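Local coordinates for NAD dependent epimerase/dehydratase family (uncultured archaeon MedDCM-OCT-S05-C57, PDB 5Y1F), which probably oxidises the 3-hydroxyl of L-threonine as a monomeric dehydrogenase, using NAD+ held by a Rossmann-fold domain, at residues 41-46 / 239-244; 220-225 / 286-291; 260-265 / 277-282. One frame throughout, in Å; residues are numbered along the deposited sequence.

How the contacts relate
Contacts 2 and 3 are neighbours, their centres about 10 Å apart, while contact 1 lies on the opposite side of the chain's centre, about 34 Å from contact 2 and 37 Å from contact 3, centre to centre. Contact 1 is a surface contact between helices 30-43 and 229-241 of the Rossmann domain. Strand 223-228 of contact 2 runs directly into helix 229-241, and the segments of contacts 1 and 2 alternate along the chain. Contact 3 falls wholly between the two segments of contact 2. Contact 2 joins the main sheet to helix 284-288 beside the NAD+ pocket; contact 3 packs helix 262-270 on strand 276-279 of a separate two-stranded sheet. An R223-E264 salt bridge connects the two.

Contact 1 of 3, residues 41-46 / 239-244; sequences EKYGND and LMDAPL
D241 and K42 bury the most surface here, and they approach each other head-on from the C-terminal ends of two helices, 229-241 and 30-43. K42 is extended throughout: with CG anti to the backbone N (chi1 -176°), the chain runs straight out and delivers NZ to the carboxylate. The pair is a salt bridge with OD2 by position, but the modelled separation is implausibly short, so the exact places of NZ and OD2 are doubtful.

Better defined is the second link. Y43 OH lies 3.8 Å from D241 OD1, and a water fills the step, 2.7 Å from Y43 OH and donating to D241 OD1 over 2.8 Å. Ring and carboxylate are nearly perpendicular, their planes 77° apart. K42 also braces the tyrosine within its own helix: its CG lies 3.8 Å above the plane of the Y43 ring, over the centre. In helix 229-241, L239 O bonds to R179 and M240 O to K125, and M240 rests on strand 83-88. G44, with positive phi, is the first residue beyond the other helix. That helix links parallel strands 21-25 and 48-52 as the first beta-alpha-beta crossover of a Rossmann fold.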
loop_
_atom_site.group_PDB
_atom_site.type_symbol
_atom_site.label_atom_id
_atom_site.label_comp_id
_atom_site.label_asym_id
_atom_site.label_seq_id
_atom_site.Cartn_x
_atom_site.Cartn_y
_atom_site.Cartn_z
ATOM N N GLU A 41 10.743 0.856 -15.673
ATOM C CA GLU A 41 10.815 1.986 -16.603
ATOM C C GLU A 41 11.783 3.050 -16.103
ATOM O O GLU A 41 12.481 3.685 -16.901
ATOM C CB GLU A 41 9.425 2.575 -16.774
ATOM C CG GLU A 41 8.459 1.675 -17.512
ATOM C CD GLU A 41 7.108 2.351 -17.653
ATOM O OE1 GLU A 41 6.099 1.838 -17.124
ATOM O OE2 GLU A 41 7.095 3.459 -18.215
ATOM N N LYS A 42 11.858 3.261 -14.790
ATOM C CA LYS A 42 12.712 4.288 -14.215
ATOM C C LYS A 42 14.184 3.912 -14.301
ATOM O O LYS A 42 15.037 4.755 -14.641
ATOM C CB LYS A 42 12.317 4.567 -12.776
ATOM C CG LYS A 42 13.109 5.687 -12.147
ATOM C CD LYS A 42 12.553 6.072 -10.798
ATOM C CE LYS A 42 13.375 7.233 -10.290
ATOM N NZ LYS A 42 12.663 7.887 -9.170
ATOM N N TYR A 43 14.500 2.672 -13.954
ATOM C CA TYR A 43 15.890 2.241 -13.732
ATOM C C TYR A 43 16.426 1.333 -14.793
ATOM O O TYR A 43 17.649 1.133 -14.839
ATOM C CB TYR A 43 16.007 1.567 -12.386
ATOM C CG TYR A 43 15.791 2.501 -11.275
ATOM C CD1 TYR A 43 14.653 2.459 -10.500
ATOM C CD2 TYR A 43 16.749 3.469 -10.967
ATOM C CE1 TYR A 43 14.476 3.323 -9.442
ATOM C CE2 TYR A 43 16.563 4.353 -9.910
ATOM C CZ TYR A 43 15.430 4.244 -9.136
ATOM O OH TYR A 43 15.258 5.044 -8.043
ATOM N N GLY A 44 15.556 0.737 -15.605
ATOM C CA GLY A 44 15.920 -0.271 -16.588
ATOM C C GLY A 44 15.493 -1.628 -16.103
ATOM O O GLY A 44 15.603 -1.964 -14.923
ATOM N N ASN A 45 15.011 -2.464 -16.993
ATOM C CA ASN A 45 14.465 -3.737 -16.584
ATOM C C ASN A 45 15.515 -4.616 -15.908
ATOM O O ASN A 45 15.201 -5.308 -14.930
ATOM C CB ASN A 45 13.781 -4.486 -17.738
ATOM C CG ASN A 45 12.502 -3.827 -18.181
ATOM O OD1 ASN A 45 11.437 -4.466 -18.216
ATOM N ND2 ASN A 45 12.584 -2.576 -18.536
ATOM N N ASP A 46 16.771 -4.556 -16.323
ATOM C CA ASP A 46 17.786 -5.426 -15.755
ATOM C C ASP A 46 18.125 -5.162 -14.300
ATOM O O ASP A 46 18.965 -5.861 -13.706
ATOM C CB ASP A 46 19.083 -5.475 -16.610
ATOM C CG ASP A 46 19.800 -4.127 -16.776
ATOM O OD1 ASP A 46 19.164 -3.051 -16.691
ATOM O OD2 ASP A 46 20.942 -4.176 -17.329
ATOM N N LEU A 239 9.208 10.032 -2.939
ATOM C CA LEU A 239 9.767 9.982 -1.604
ATOM C C LEU A 239 11.145 9.318 -1.629
ATOM O O LEU A 239 12.089 9.799 -1.023
ATOM C CB LEU A 239 8.827 9.204 -0.668
ATOM C CG LEU A 239 9.406 8.914 0.737
ATOM C CD1 LEU A 239 9.871 10.187 1.420
ATOM C CD2 LEU A 239 8.330 8.194 1.574
ATOM N N MET A 240 11.266 8.225 -2.350
ATOM C CA MET A 240 12.556 7.541 -2.425
ATOM C C MET A 240 13.644 8.352 -3.075
ATOM O O MET A 240 14.825 8.154 -2.747
ATOM C CB MET A 240 12.378 6.188 -3.090
ATOM C CG MET A 240 11.663 5.172 -2.195
ATOM S SD MET A 240 12.589 4.664 -0.738
ATOM C CE MET A 240 13.673 3.432 -1.423
ATOM N N ASP A 241 13.282 9.235 -3.991
ATOM C CA ASP A 241 14.268 10.083 -4.667
ATOM C C ASP A 241 14.613 11.321 -3.930
ATOM O O ASP A 241 15.598 11.978 -4.316
ATOM C CB ASP A 241 13.728 10.552 -6.005
ATOM C CG ASP A 241 13.840 9.530 -7.057
ATOM O OD1 ASP A 241 14.581 8.550 -6.869
ATOM O OD2 ASP A 241 13.156 9.713 -8.088
ATOM N N ALA A 242 13.902 11.712 -2.882
ATOM C CA ALA A 242 14.185 12.953 -2.195
ATOM C C ALA A 242 15.574 12.911 -1.553
ATOM O O ALA A 242 16.004 11.894 -1.044
ATOM C CB ALA A 242 13.144 13.213 -1.149
ATOM N N PRO A 243 16.236 14.073 -1.414
ATOM C CA PRO A 243 17.455 14.057 -0.608
ATOM C C PRO A 243 17.115 13.735 0.824
ATOM O O PRO A 243 16.183 14.295 1.398
ATOM C CB PRO A 243 18.009 15.481 -0.743
ATOM C CG PRO A 243 17.150 16.197 -1.721
ATOM C CD PRO A 243 15.924 15.389 -2.002
ATOM N N LEU A 244 17.935 12.911 1.455
ATOM C CA LEU A 244 17.645 12.497 2.803
ATOM C C LEU A 244 17.520 13.681 3.749
ATOM O O LEU A 244 16.675 13.679 4.643
ATOM C CB LEU A 244 18.733 11.549 3.305
ATOM C CG LEU A 244 18.623 11.062 4.739
ATOM C CD1 LEU A 244 17.306 10.339 4.984
ATOM C CD2 LEU A 244 19.835 10.164 5.021
HETATM O O HOH W 1 16.693 7.331 -8.298
#

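Contact 2 of 3, residues 220-225 / 286-291; sequences RNTRLP and DIADTW
L224, on strand 223-228 of the Rossmann-type sheet, points into the type I beta turn A288-W291 that follows on from helix 284-288, and its two methyls divide the work. Its CG stands anti to the carbonyl carbon (chi1 -68°) and CD1 continues outward in extended form, arriving 4.0 Å from A288 CB. CD2 branches to the turn itself, 3.8 Å from W291 CB. The leucine therefore leans on the base of the tryptophan side chain, with CD1 reaching the indole at a slant, 4.0 Å from CE3.

T222 adds a second apolar touch: its CG2 is 3.9 Å from A288 CB, so A288 sits against both residues. The hydroxyl of T222 turns elsewhere, bonding to N219 O and to Q285. All four touching residues are buried, and the helix 199-211 residue Y200 covers T222 and L224. W291 comes within about 5 Å of the side chain of Y156, which binds NAD+, and about 7 Å of the cofactor. Within the turn region, I287 CG2 lies 3.4 Å above the W291 ring plane, offset toward the rim, while I287 O accepts two bonds from T290, one from N and a 2.8 Å one from OG1, in the carbonyl plane.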
loop_
_atom_site.group_PDB
_atom_site.type_symbol
_atom_site.label_atom_id
_atom_site.label_comp_id
_atom_site.label_asym_id
_atom_site.label_seq_id
_atom_site.Cartn_x
_atom_site.Cartn_y
_atom_site.Cartn_z
ATOM N N ARG A 220 -23.376 2.478 3.278
ATOM C CA ARG A 220 -23.287 3.452 2.212
ATOM C C ARG A 220 -22.564 4.741 2.620
ATOM O O ARG A 220 -22.140 5.508 1.793
ATOM C CB ARG A 220 -24.658 3.804 1.622
ATOM C CG ARG A 220 -25.628 4.476 2.576
ATOM C CD ARG A 220 -26.876 4.991 1.898
ATOM N NE ARG A 220 -27.598 3.962 1.208
ATOM C CZ ARG A 220 -27.811 3.899 -0.109
ATOM N NH1 ARG A 220 -27.454 4.907 -0.923
ATOM N NH2 ARG A 220 -28.444 2.865 -0.580
ATOM N N ASN A 221 -22.520 5.035 3.907
ATOM C CA ASN A 221 -21.848 6.239 4.353
ATOM C C ASN A 221 -20.378 6.034 4.699
ATOM O O ASN A 221 -19.709 7.045 4.991
ATOM C CB ASN A 221 -22.572 6.848 5.545
ATOM C CG ASN A 221 -22.583 5.936 6.723
ATOM O OD1 ASN A 221 -23.395 5.015 6.791
ATOM N ND2 ASN A 221 -21.631 6.126 7.628
ATOM N N THR A 222 -19.863 4.801 4.594
ATOM C CA THR A 222 -18.470 4.516 4.988
ATOM C C THR A 222 -17.556 5.399 4.168
ATOM O O THR A 222 -17.685 5.465 2.947
ATOM C CB THR A 222 -18.159 3.048 4.742
ATOM O OG1 THR A 222 -19.092 2.243 5.474
ATOM C CG2 THR A 222 -16.733 2.717 5.181
ATOM N N ARG A 223 -16.682 6.144 4.852
ATOM C CA ARG A 223 -15.928 7.213 4.230
ATOM C C ARG A 223 -14.496 7.051 4.735
ATOM O O ARG A 223 -14.229 7.143 5.921
ATOM C CB ARG A 223 -16.520 8.527 4.709
ATOM C CG ARG A 223 -15.873 9.769 4.145
ATOM C CD ARG A 223 -16.519 11.025 4.706
ATOM N NE ARG A 223 -17.940 11.138 4.399
ATOM C CZ ARG A 223 -18.406 11.534 3.223
ATOM N NH1 ARG A 223 -17.606 12.026 2.286
ATOM N NH2 ARG A 223 -19.699 11.444 2.982
ATOM N N LEU A 224 -13.584 6.797 3.813
ATOM C CA LEU A 224 -12.175 6.543 4.137
ATOM C C LEU A 224 -11.286 7.332 3.185
ATOM O O LEU A 224 -11.694 7.673 2.052
ATOM C CB LEU A 224 -11.846 5.082 3.996
ATOM C CG LEU A 224 -12.488 4.149 4.987
ATOM C CD1 LEU A 224 -12.220 2.700 4.696
ATOM C CD2 LEU A 224 -12.038 4.489 6.412
ATOM N N PRO A 225 -10.068 7.632 3.614
ATOM C CA PRO A 225 -9.062 8.203 2.727
ATOM C C PRO A 225 -8.721 7.187 1.628
ATOM O O PRO A 225 -8.494 6.020 1.901
ATOM C CB PRO A 225 -7.867 8.424 3.653
ATOM C CG PRO A 225 -8.378 8.350 5.024
ATOM C CD PRO A 225 -9.515 7.378 4.942
ATOM N N ASP A 286 -16.463 -3.213 10.780
ATOM C CA ASP A 286 -15.940 -2.982 12.129
ATOM C C ASP A 286 -14.497 -2.487 12.094
ATOM O O ASP A 286 -14.020 -1.852 13.028
ATOM C CB ASP A 286 -16.087 -4.237 13.006
ATOM C CG ASP A 286 -17.541 -4.698 13.131
ATOM O OD1 ASP A 286 -18.452 -3.855 13.253
ATOM O OD2 ASP A 286 -17.767 -5.927 13.120
ATOM N N ILE A 287 -13.753 -2.826 11.048
ATOM C CA ILE A 287 -12.415 -2.295 10.826
ATOM C C ILE A 287 -12.486 -0.853 10.346
ATOM O O ILE A 287 -11.925 0.082 10.975
ATOM C CB ILE A 287 -11.663 -3.159 9.792
ATOM C CG1 ILE A 287 -11.482 -4.591 10.336
ATOM C CG2 ILE A 287 -10.322 -2.507 9.457
ATOM C CD1 ILE A 287 -10.876 -5.560 9.317
ATOM N N ALA A 288 -13.236 -0.629 9.258
ATOM C CA ALA A 288 -13.346 0.687 8.664
ATOM C C ALA A 288 -13.839 1.746 9.611
ATOM O O ALA A 288 -13.391 2.910 9.582
ATOM C CB ALA A 288 -14.269 0.627 7.413
ATOM N N ASP A 289 -14.778 1.383 10.480
ATOM C CA ASP A 289 -15.375 2.321 11.418
ATOM C C ASP A 289 -14.326 2.891 12.375
ATOM O O ASP A 289 -14.556 3.982 12.932
ATOM C CB ASP A 289 -16.422 1.611 12.327
ATOM C CG ASP A 289 -17.738 1.282 11.671
ATOM O OD1 ASP A 289 -17.980 1.774 10.584
ATOM O OD2 ASP A 289 -18.478 0.484 12.334
ATOM N N THR A 290 -13.199 2.203 12.583
ATOM C CA THR A 290 -12.188 2.654 13.552
ATOM C C THR A 290 -11.135 3.532 12.923
ATOM O O THR A 290 -10.231 3.968 13.609
ATOM C CB THR A 290 -11.503 1.479 14.262
ATOM O OG1 THR A 290 -10.595 0.827 13.373
ATOM C CG2 THR A 290 -12.554 0.497 14.852
ATOM N N TRP A 291 -11.238 3.789 11.622
ATOM C CA TRP A 291 -10.227 4.553 10.872
ATOM C C TRP A 291 -10.699 5.978 10.617
ATOM O O TRP A 291 -11.899 6.247 10.597
ATOM C CB TRP A 291 -9.904 3.883 9.527
ATOM C CG TRP A 291 -9.213 2.568 9.631
ATOM C CD1 TRP A 291 -8.648 2.019 10.750
ATOM C CD2 TRP A 291 -8.925 1.688 8.575
ATOM N NE1 TRP A 291 -8.066 0.823 10.442
ATOM C CE2 TRP A 291 -8.204 0.590 9.105
ATOM C CE3 TRP A 291 -9.234 1.690 7.213
ATOM C CZ2 TRP A 291 -7.772 -0.476 8.306
ATOM C CZ3 TRP A 291 -8.707 0.659 6.402
ATOM C CH2 TRP A 291 -8.061 -0.443 6.980
#

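Contact 3 of 3, residues 260-265 / 277-282; sequences FSAEEL and CLYKPD
Y279 reaches from strand 276-279 to the first turn of helix 262-270, touching A262 and E263. A262 CB meets the ring at its edge, near the ring plane, 4.0 Å from Y279 CE1. Beyond it the phenol oxygen runs up to the helix backbone, with Y279 OH 3.4 Å from E263 CA and 3.8 Å from E263 CB. These are van der Waals contacts; the hydroxyl finds its hydrogen-bond partner in E266, roughly one turn further along the same helix. Y279 holds this course with CG anti to its carbonyl carbon (chi1 -67°), and R220 packs on the CE2 side of the ring.

The helix start that receives the tyrosine is fixed by a capping box. E264 N donates to S261 OG over 3.3 Å, and S261 N donates to E264 OE1 over 2.9 Å at 167°, meeting that oxygen from 54° out of the carboxylate plane. E264 OE1 also carries a salt bridge to R223, which would probably favour the ionised carboxylate.

Further out, R220 forms a salt bridge with E263 OE1, and A262 pairs through its backbone with T222, tying the helix start to the segment before strand 223-228. Strand 276-279 itself pairs in parallel with strand 213-216, where C216 touches the Y279 side chain and exchanges backbone bonds with L278 and K280.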
loop_
_atom_site.group_PDB
_atom_site.type_symbol
_atom_site.label_atom_id
_atom_site.label_comp_id
_atom_site.label_asym_id
_atom_site.label_seq_id
_atom_site.Cartn_x
_atom_site.Cartn_y
_atom_site.Cartn_z
ATOM N N PHE A 260 -14.140 10.110 0.226
ATOM C CA PHE A 260 -15.516 10.026 -0.266
ATOM C C PHE A 260 -16.176 8.850 0.401
ATOM O O PHE A 260 -15.499 7.949 0.864
ATOM C CB PHE A 260 -15.595 9.898 -1.781
ATOM C CG PHE A 260 -14.747 8.809 -2.374
ATOM C CD1 PHE A 260 -15.099 7.487 -2.287
ATOM C CD2 PHE A 260 -13.573 9.131 -3.094
ATOM C CE1 PHE A 260 -14.299 6.505 -2.826
ATOM C CE2 PHE A 260 -12.785 8.135 -3.634
ATOM C CZ PHE A 260 -13.139 6.845 -3.514
ATOM N N SER A 261 -17.510 8.873 0.456
ATOM C CA SER A 261 -18.251 7.750 0.976
ATOM C C SER A 261 -18.569 6.741 -0.132
ATOM O O SER A 261 -18.475 7.048 -1.325
ATOM C CB SER A 261 -19.546 8.195 1.605
ATOM O OG SER A 261 -20.370 8.728 0.642
ATOM N N ALA A 262 -18.963 5.554 0.279
ATOM C CA ALA A 262 -19.312 4.507 -0.674
ATOM C C ALA A 262 -20.429 4.940 -1.620
ATOM O O ALA A 262 -20.317 4.730 -2.836
ATOM C CB ALA A 262 -19.677 3.211 0.037
ATOM N N GLU A 263 -21.477 5.563 -1.105
ATOM C CA GLU A 263 -22.548 6.013 -2.008
ATOM C C GLU A 263 -22.081 7.137 -2.906
ATOM O O GLU A 263 -22.623 7.278 -3.995
ATOM C CB GLU A 263 -23.815 6.382 -1.234
ATOM C CG GLU A 263 -23.710 7.558 -0.314
ATOM C CD GLU A 263 -25.027 7.994 0.311
ATOM O OE1 GLU A 263 -26.127 7.505 -0.098
ATOM O OE2 GLU A 263 -24.969 8.950 1.075
ATOM N N GLU A 264 -21.165 7.991 -2.457
ATOM C CA GLU A 264 -20.622 8.990 -3.362
ATOM C C GLU A 264 -19.892 8.340 -4.532
ATOM O O GLU A 264 -19.970 8.794 -5.696
ATOM C CB GLU A 264 -19.728 9.978 -2.599
ATOM C CG GLU A 264 -20.559 10.898 -1.673
ATOM C CD GLU A 264 -19.764 11.649 -0.602
ATOM O OE1 GLU A 264 -18.557 11.422 -0.440
ATOM O OE2 GLU A 264 -20.412 12.330 0.252
ATOM N N LEU A 265 -19.144 7.285 -4.264
ATOM C CA LEU A 265 -18.477 6.538 -5.336
ATOM C C LEU A 265 -19.521 5.898 -6.254
ATOM O O LEU A 265 -19.378 5.936 -7.481
ATOM C CB LEU A 265 -17.526 5.503 -4.752
ATOM C CG LEU A 265 -16.802 4.696 -5.822
ATOM C CD1 LEU A 265 -15.930 5.585 -6.691
ATOM C CD2 LEU A 265 -15.949 3.617 -5.153
ATOM N N CYS A 277 -26.488 -1.029 -6.881
ATOM C CA CYS A 277 -25.608 -1.192 -5.720
ATOM C C CYS A 277 -26.427 -1.472 -4.473
ATOM O O CYS A 277 -27.269 -0.654 -4.127
ATOM C CB CYS A 277 -24.789 0.058 -5.518
ATOM S SG CYS A 277 -23.355 -0.184 -4.488
ATOM N N LEU A 278 -26.179 -2.580 -3.815
ATOM C CA LEU A 278 -26.863 -2.941 -2.560
ATOM C C LEU A 278 -25.810 -2.933 -1.475
ATOM O O LEU A 278 -24.650 -3.319 -1.711
ATOM C CB LEU A 278 -27.449 -4.346 -2.651
ATOM C CG LEU A 278 -28.610 -4.465 -3.650
ATOM C CD1 LEU A 278 -29.114 -5.909 -3.609
ATOM C CD2 LEU A 278 -29.728 -3.464 -3.344
ATOM N N TYR A 279 -26.206 -2.583 -0.259
ATOM C CA TYR A 279 -25.269 -2.445 0.847
ATOM C C TYR A 279 -25.571 -3.520 1.894
ATOM O O TYR A 279 -26.694 -3.526 2.477
ATOM C CB TYR A 279 -25.391 -1.040 1.420
ATOM C CG TYR A 279 -24.925 0.032 0.455
ATOM C CD1 TYR A 279 -23.579 0.373 0.386
ATOM C CD2 TYR A 279 -25.764 0.594 -0.498
ATOM C CE1 TYR A 279 -23.108 1.255 -0.567
ATOM C CE2 TYR A 279 -25.329 1.561 -1.382
ATOM C CZ TYR A 279 -23.977 1.833 -1.448
ATOM O OH TYR A 279 -23.473 2.755 -2.345
ATOM N N LYS A 280 -24.626 -4.404 2.111
ATOM C CA LYS A 280 -24.732 -5.542 3.029
ATOM C C LYS A 280 -23.446 -5.649 3.837
ATOM O O LYS A 280 -22.508 -6.381 3.485
ATOM C CB LYS A 280 -24.959 -6.835 2.241
ATOM C CG LYS A 280 -26.307 -6.842 1.541
ATOM C CD LYS A 280 -27.172 -7.967 2.098
ATOM C CE LYS A 280 -26.769 -9.317 1.535
ATOM N NZ LYS A 280 -27.964 -10.167 1.269
ATOM N N PRO A 281 -23.336 -4.901 4.910
ATOM C CA PRO A 281 -22.067 -4.834 5.647
ATOM C C PRO A 281 -21.672 -6.153 6.249
ATOM O O PRO A 281 -22.532 -6.969 6.643
ATOM C CB PRO A 281 -22.318 -3.789 6.711
ATOM C CG PRO A 281 -23.418 -2.948 6.124
ATOM C CD PRO A 281 -24.301 -3.919 5.424
ATOM N N ASP A 282 -20.367 -6.360 6.371
ATOM C CA ASP A 282 -19.825 -7.527 7.087
ATOM C C ASP A 282 -18.750 -7.093 8.091
ATOM O O ASP A 282 -18.666 -5.932 8.438
ATOM C CB ASP A 282 -19.414 -8.655 6.139
ATOM C CG ASP A 282 -18.180 -8.379 5.305
ATOM O OD1 ASP A 282 -17.965 -9.181 4.379
ATOM O OD2 ASP A 282 -17.375 -7.456 5.575
#